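Long-range contact in peptidase S9 prolyl oligopeptidase catalytic domain-containing protein (Pyrococcus horikoshii, PDB 4HXF), which probably acts as a serine peptidase of the prolyl oligopeptidase family, an acylaminoacyl peptidase assembled as a self-compartmentalizing hexamer: residues 473-487 with 527-541. Sequence-based numbering, arbitrary orientation.
Sequences NWALTQSDLFKAGIS and PLFYAKNVKAPLLLI
Four backbone hydrogen bonds pair Gly485 and Ser487 with Pro537, Leu539 and Ile541, making strands 484-487 and 538-541 parallel neighbours in the central sheet of the alpha/beta-hydrolase fold. The straightest runs from Leu539 N to Gly485 O, 3.0 Å with 171° at the hydrogen. Beyond the sheet, Asn533 ND2 donates to Thr477 O at 2.9 Å, in the carbonyl plane, and so ties the last turn of the helix to the 3-10 segment 527-533. Asp480 OD1 and Lys535 NZ form a salt bridge in the loops that follow the helix and the 3-10 segment, though its modelled length is doubtfully short. Thr477 packs CB against Tyr530 CB (3.6 Å); with chi1 at 69°, its CG2 lies beside the backbone N and meets Tyr530 O and Val534 CG2, while OG1 donates to Trp474 O. A glycine here would probably leave a gap over Tyr530 CB and Val534 and free the Gln478 amide, which donates to OG1, to turn. Trp474 directs the edge of its six-membered ring toward the Tyr530 face, planes 83° apart and centroids 5.3 Å, while its NE1 bonds to Gly434 O. Gln478 NE2 sits 3.3 Å above the plane of the Tyr530 ring, off its centre and nearest to CD2.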
loop_
_atom_site.group_PDB
_atom_site.type_symbol
_atom_site.label_atom_id
_atom_site.label_comp_id
_atom_site.label_asym_id
_atom_site.label_seq_id
_atom_site.Cartn_x
_atom_site.Cartn_y
_atom_site.Cartn_z
ATOM N N ASN A 473 19.354 44.125 -12.522
ATOM C CA ASN A 473 19.060 44.980 -11.333
ATOM C C ASN A 473 19.720 46.344 -11.433
ATOM O O ASN A 473 19.172 47.452 -11.252
ATOM C CB ASN A 473 19.509 44.321 -10.015
ATOM C CG ASN A 473 18.824 43.024 -9.688
ATOM O OD1 ASN A 473 17.747 42.689 -10.216
ATOM N ND2 ASN A 473 19.450 42.258 -8.734
ATOM N N TRP A 474 21.026 46.290 -11.745
ATOM C CA TRP A 474 21.869 47.472 -11.809
ATOM C C TRP A 474 21.429 48.396 -12.874
ATOM O O TRP A 474 21.220 49.597 -12.676
ATOM C CB TRP A 474 23.284 47.010 -12.047
ATOM C CG TRP A 474 24.315 48.129 -11.971
ATOM C CD1 TRP A 474 25.086 48.535 -13.006
ATOM C CD2 TRP A 474 24.825 48.845 -10.780
ATOM N NE1 TRP A 474 25.944 49.517 -12.632
ATOM C CE2 TRP A 474 25.837 49.756 -11.267
ATOM C CE3 TRP A 474 24.485 48.891 -9.432
ATOM C CZ2 TRP A 474 26.568 50.528 -10.431
ATOM C CZ3 TRP A 474 25.171 49.735 -8.593
ATOM C CH2 TRP A 474 26.188 50.556 -9.046
ATOM N N ALA A 475 21.160 47.857 -14.053
ATOM C CA ALA A 475 20.734 48.627 -15.206
ATOM C C ALA A 475 19.443 49.420 -14.916
ATOM O O ALA A 475 19.304 50.618 -15.275
ATOM C CB ALA A 475 20.463 47.691 -16.381
ATOM N N LEU A 476 18.534 48.778 -14.180
ATOM C CA LEU A 476 17.252 49.470 -13.917
ATOM C C LEU A 476 17.438 50.549 -12.872
ATOM O O LEU A 476 16.668 51.513 -12.793
ATOM C CB LEU A 476 16.182 48.493 -13.436
ATOM C CG LEU A 476 15.318 47.895 -14.541
ATOM C CD1 LEU A 476 15.961 47.459 -15.820
ATOM C CD2 LEU A 476 14.239 46.939 -13.926
ATOM N N THR A 477 18.502 50.445 -12.088
ATOM C CA THR A 477 18.818 51.486 -11.120
ATOM C C THR A 477 19.714 52.591 -11.661
ATOM O O THR A 477 19.791 53.686 -11.113
ATOM C CB THR A 477 19.523 50.992 -9.835
ATOM O OG1 THR A 477 20.843 50.547 -10.119
ATOM C CG2 THR A 477 18.729 49.944 -9.029
ATOM N N GLN A 478 20.402 52.354 -12.823
ATOM C CA GLN A 478 21.395 53.309 -13.283
ATOM C C GLN A 478 21.055 53.924 -14.640
ATOM O O GLN A 478 21.742 54.855 -15.058
ATOM C CB GLN A 478 22.724 52.598 -13.430
ATOM C CG GLN A 478 23.292 51.998 -12.133
ATOM C CD GLN A 478 23.485 53.029 -11.057
ATOM O OE1 GLN A 478 23.946 54.161 -11.319
ATOM N NE2 GLN A 478 23.187 52.620 -9.783
ATOM N N SER A 479 20.037 53.444 -15.326
ATOM C CA SER A 479 19.730 53.936 -16.643
ATOM C C SER A 479 18.231 54.064 -16.754
ATOM O O SER A 479 17.482 53.340 -16.068
ATOM C CB SER A 479 20.177 52.906 -17.640
ATOM O OG SER A 479 19.863 53.134 -19.018
ATOM N N ASP A 480 17.813 54.964 -17.594
ATOM C CA ASP A 480 16.418 55.091 -17.909
ATOM C C ASP A 480 16.113 54.491 -19.291
ATOM O O ASP A 480 15.010 54.652 -19.815
ATOM C CB ASP A 480 15.978 56.586 -17.851
ATOM C CG ASP A 480 16.150 57.226 -16.462
ATOM O OD1 ASP A 480 15.921 56.559 -15.436
ATOM O OD2 ASP A 480 16.495 58.447 -16.426
ATOM N N LEU A 481 17.059 53.775 -19.884
ATOM C CA LEU A 481 16.835 53.220 -21.186
ATOM C C LEU A 481 15.797 52.109 -21.244
ATOM O O LEU A 481 15.092 51.996 -22.201
ATOM C CB LEU A 481 18.198 52.680 -21.742
ATOM C CG LEU A 481 18.239 52.111 -23.168
ATOM C CD1 LEU A 481 17.755 53.182 -24.170
ATOM C CD2 LEU A 481 19.692 51.626 -23.431
ATOM N N PHE A 482 15.707 51.278 -20.200
ATOM C CA PHE A 482 14.955 50.034 -20.236
ATOM C C PHE A 482 13.529 50.154 -19.752
ATOM O O PHE A 482 13.230 50.898 -18.815
ATOM C CB PHE A 482 15.681 48.963 -19.436
ATOM C CG PHE A 482 17.096 48.771 -19.866
ATOM C CD1 PHE A 482 18.135 49.417 -19.237
ATOM C CD2 PHE A 482 17.381 48.019 -20.974
ATOM C CE1 PHE A 482 19.425 49.334 -19.640
ATOM C CE2 PHE A 482 18.691 47.960 -21.405
ATOM C CZ PHE A 482 19.711 48.593 -20.774
ATOM N N LYS A 483 12.637 49.453 -20.456
ATOM C CA LYS A 483 11.183 49.554 -20.203
ATOM C C LYS A 483 10.673 48.424 -19.262
ATOM O O LYS A 483 9.576 48.496 -18.754
ATOM C CB LYS A 483 10.460 49.526 -21.498
ATOM C CG LYS A 483 10.698 50.817 -22.302
ATOM C CD LYS A 483 10.382 52.103 -21.527
ATOM C CE LYS A 483 10.373 53.314 -22.485
ATOM N NZ LYS A 483 11.766 53.523 -23.030
ATOM N N ALA A 484 11.456 47.371 -19.128
ATOM C CA ALA A 484 11.157 46.154 -18.355
ATOM C C ALA A 484 12.407 45.402 -18.096
ATOM O O ALA A 484 13.311 45.401 -18.907
ATOM C CB ALA A 484 10.184 45.259 -19.152
ATOM N N GLY A 485 12.419 44.650 -17.019
ATOM C CA GLY A 485 13.481 43.767 -16.653
ATOM C C GLY A 485 13.027 42.439 -16.118
ATOM O O GLY A 485 11.929 42.358 -15.477
ATOM N N ILE A 486 13.801 41.391 -16.381
ATOM C CA ILE A 486 13.635 40.069 -15.729
ATOM C C ILE A 486 14.952 39.720 -15.137
ATOM O O ILE A 486 15.920 39.424 -15.873
ATOM C CB ILE A 486 13.073 38.964 -16.654
ATOM C CG1 ILE A 486 11.721 39.401 -17.295
ATOM C CG2 ILE A 486 12.969 37.661 -15.824
ATOM C CD1 ILE A 486 11.065 38.267 -18.096
ATOM N N SER A 487 15.038 39.751 -13.811
ATOM C CA SER A 487 16.306 39.445 -13.106
ATOM C C SER A 487 16.165 38.117 -12.395
ATOM O O SER A 487 15.252 37.936 -11.592
ATOM C CB SER A 487 16.540 40.537 -12.076
ATOM O OG SER A 487 17.524 40.192 -11.092
ATOM N N PRO A 527 22.980 47.104 -6.322
ATOM C CA PRO A 527 21.653 47.665 -6.750
ATOM C C PRO A 527 20.697 48.037 -5.588
ATOM O O PRO A 527 19.983 49.016 -5.751
ATOM C CB PRO A 527 21.049 46.569 -7.626
ATOM C CG PRO A 527 22.280 45.858 -8.169
ATOM C CD PRO A 527 23.335 45.945 -7.137
ATOM N N LEU A 528 20.742 47.267 -4.508
ATOM C CA LEU A 528 19.832 47.495 -3.393
ATOM C C LEU A 528 19.803 48.942 -2.961
ATOM O O LEU A 528 18.724 49.510 -2.691
ATOM C CB LEU A 528 20.163 46.572 -2.194
ATOM C CG LEU A 528 19.109 46.575 -1.085
ATOM C CD1 LEU A 528 17.905 45.844 -1.591
ATOM C CD2 LEU A 528 19.687 45.811 0.163
ATOM N N PHE A 529 20.956 49.571 -2.915
ATOM C CA PHE A 529 21.067 50.912 -2.362
ATOM C C PHE A 529 20.526 52.004 -3.302
ATOM O O PHE A 529 20.362 53.183 -2.895
ATOM C CB PHE A 529 22.489 51.199 -1.994
ATOM C CG PHE A 529 22.931 50.395 -0.883
ATOM C CD1 PHE A 529 23.407 49.140 -1.050
ATOM C CD2 PHE A 529 22.641 50.816 0.421
ATOM C CE1 PHE A 529 23.704 48.337 0.003
ATOM C CE2 PHE A 529 22.908 50.002 1.539
ATOM C CZ PHE A 529 23.499 48.745 1.312
ATOM N N TYR A 530 20.269 51.642 -4.552
ATOM C CA TYR A 530 19.753 52.552 -5.572
ATOM C C TYR A 530 18.383 52.225 -6.027
ATOM O O TYR A 530 17.905 52.689 -7.071
ATOM C CB TYR A 530 20.707 52.460 -6.806
ATOM C CG TYR A 530 22.178 52.800 -6.477
ATOM C CD1 TYR A 530 23.085 51.794 -6.143
ATOM C CD2 TYR A 530 22.708 54.036 -6.750
ATOM C CE1 TYR A 530 24.404 52.063 -5.916
ATOM C CE2 TYR A 530 24.100 54.293 -6.586
ATOM C CZ TYR A 530 24.923 53.262 -6.179
ATOM O OH TYR A 530 26.232 53.596 -5.869
ATOM N N ALA A 531 17.696 51.384 -5.229
ATOM C CA ALA A 531 16.289 50.989 -5.531
ATOM C C ALA A 531 15.360 52.150 -5.838
ATOM O O ALA A 531 14.475 51.978 -6.659
ATOM C CB ALA A 531 15.797 50.193 -4.324
ATOM N N LYS A 532 15.529 53.289 -5.176
ATOM C CA LYS A 532 14.642 54.441 -5.431
ATOM C C LYS A 532 14.630 54.891 -6.901
ATOM O O LYS A 532 13.701 55.495 -7.360
ATOM C CB LYS A 532 14.905 55.588 -4.442
ATOM C CG LYS A 532 16.219 56.252 -4.701
ATOM C CD LYS A 532 16.539 57.459 -3.783
ATOM C CE LYS A 532 18.086 57.669 -3.729
ATOM N N ASN A 533 15.693 54.576 -7.610
ATOM C CA ASN A 533 15.838 55.009 -8.985
ATOM C C ASN A 533 15.019 54.230 -9.992
ATOM O O ASN A 533 14.934 54.654 -11.201
ATOM C CB ASN A 533 17.305 54.886 -9.436
ATOM C CG ASN A 533 18.262 55.821 -8.717
ATOM O OD1 ASN A 533 17.874 56.758 -8.008
ATOM N ND2 ASN A 533 19.565 55.602 -8.929
ATOM N N VAL A 534 14.568 53.055 -9.605
ATOM C CA VAL A 534 13.903 52.128 -10.557
ATOM C C VAL A 534 12.584 52.720 -11.054
ATOM O O VAL A 534 11.754 53.245 -10.234
ATOM C CB VAL A 534 13.680 50.754 -9.981
ATOM C CG1 VAL A 534 12.872 49.816 -10.930
ATOM C CG2 VAL A 534 15.009 50.143 -9.560
ATOM N N LYS A 535 12.378 52.673 -12.359
ATOM C CA LYS A 535 11.147 53.166 -12.953
ATOM C C LYS A 535 10.465 52.101 -13.818
ATOM O O LYS A 535 9.332 52.296 -14.210
ATOM C CB LYS A 535 11.447 54.379 -13.845
ATOM C CG LYS A 535 12.031 55.569 -13.155
ATOM C CD LYS A 535 12.399 56.681 -14.145
ATOM C CE LYS A 535 13.645 57.447 -13.714
ATOM N NZ LYS A 535 14.872 56.614 -13.375
ATOM N N ALA A 536 11.159 51.040 -14.195
ATOM C CA ALA A 536 10.612 50.034 -15.094
ATOM C C ALA A 536 10.090 48.851 -14.337
ATOM O O ALA A 536 10.716 48.438 -13.362
ATOM C CB ALA A 536 11.738 49.532 -16.051
ATOM N N PRO A 537 8.988 48.264 -14.778
ATOM C CA PRO A 537 8.533 47.020 -14.121
ATOM C C PRO A 537 9.567 45.902 -14.159
ATOM O O PRO A 537 10.262 45.712 -15.198
ATOM C CB PRO A 537 7.286 46.601 -14.900
ATOM C CG PRO A 537 7.319 47.470 -16.107
ATOM C CD PRO A 537 8.113 48.676 -15.872
ATOM N N LEU A 538 9.660 45.209 -13.053
ATOM C CA LEU A 538 10.685 44.183 -12.859
ATOM C C LEU A 538 10.045 42.887 -12.328
ATOM O O LEU A 538 9.246 42.880 -11.434
ATOM C CB LEU A 538 11.710 44.687 -11.848
ATOM C CG LEU A 538 12.759 43.657 -11.406
ATOM C CD1 LEU A 538 13.725 43.218 -12.556
ATOM C CD2 LEU A 538 13.555 44.309 -10.227
ATOM N N LEU A 539 10.418 41.786 -12.932
ATOM C CA LEU A 539 10.118 40.423 -12.453
ATOM C C LEU A 539 11.382 39.865 -11.939
ATOM O O LEU A 539 12.423 39.779 -12.667
ATOM C CB LEU A 539 9.588 39.519 -13.581
ATOM C CG LEU A 539 9.356 38.076 -13.167
ATOM C CD1 LEU A 539 8.319 37.863 -12.032
ATOM C CD2 LEU A 539 8.996 37.317 -14.476
ATOM N N LEU A 540 11.341 39.480 -10.677
ATOM C CA LEU A 540 12.429 38.749 -10.010
ATOM C C LEU A 540 12.078 37.275 -9.966
ATOM O O LEU A 540 10.929 36.871 -9.649
ATOM C CB LEU A 540 12.673 39.290 -8.571
ATOM C CG LEU A 540 13.343 40.649 -8.549
ATOM C CD1 LEU A 540 12.977 41.394 -7.208
ATOM C CD2 LEU A 540 14.895 40.491 -8.777
ATOM N N ILE A 541 13.038 36.413 -10.405
ATOM C CA ILE A 541 12.858 34.974 -10.343
ATOM C C ILE A 541 13.948 34.456 -9.464
ATOM O O ILE A 541 15.141 34.814 -9.654
ATOM C CB ILE A 541 12.978 34.354 -11.762
ATOM C CG1 ILE A 541 11.831 34.800 -12.639
ATOM C CG2 ILE A 541 12.960 32.806 -11.633
ATOM C CD1 ILE A 541 11.814 34.421 -14.118
HETATM O O HOH W 1 14.238 51.520 -14.193
HETATM O O HOH W 2 16.229 54.547 -13.802
#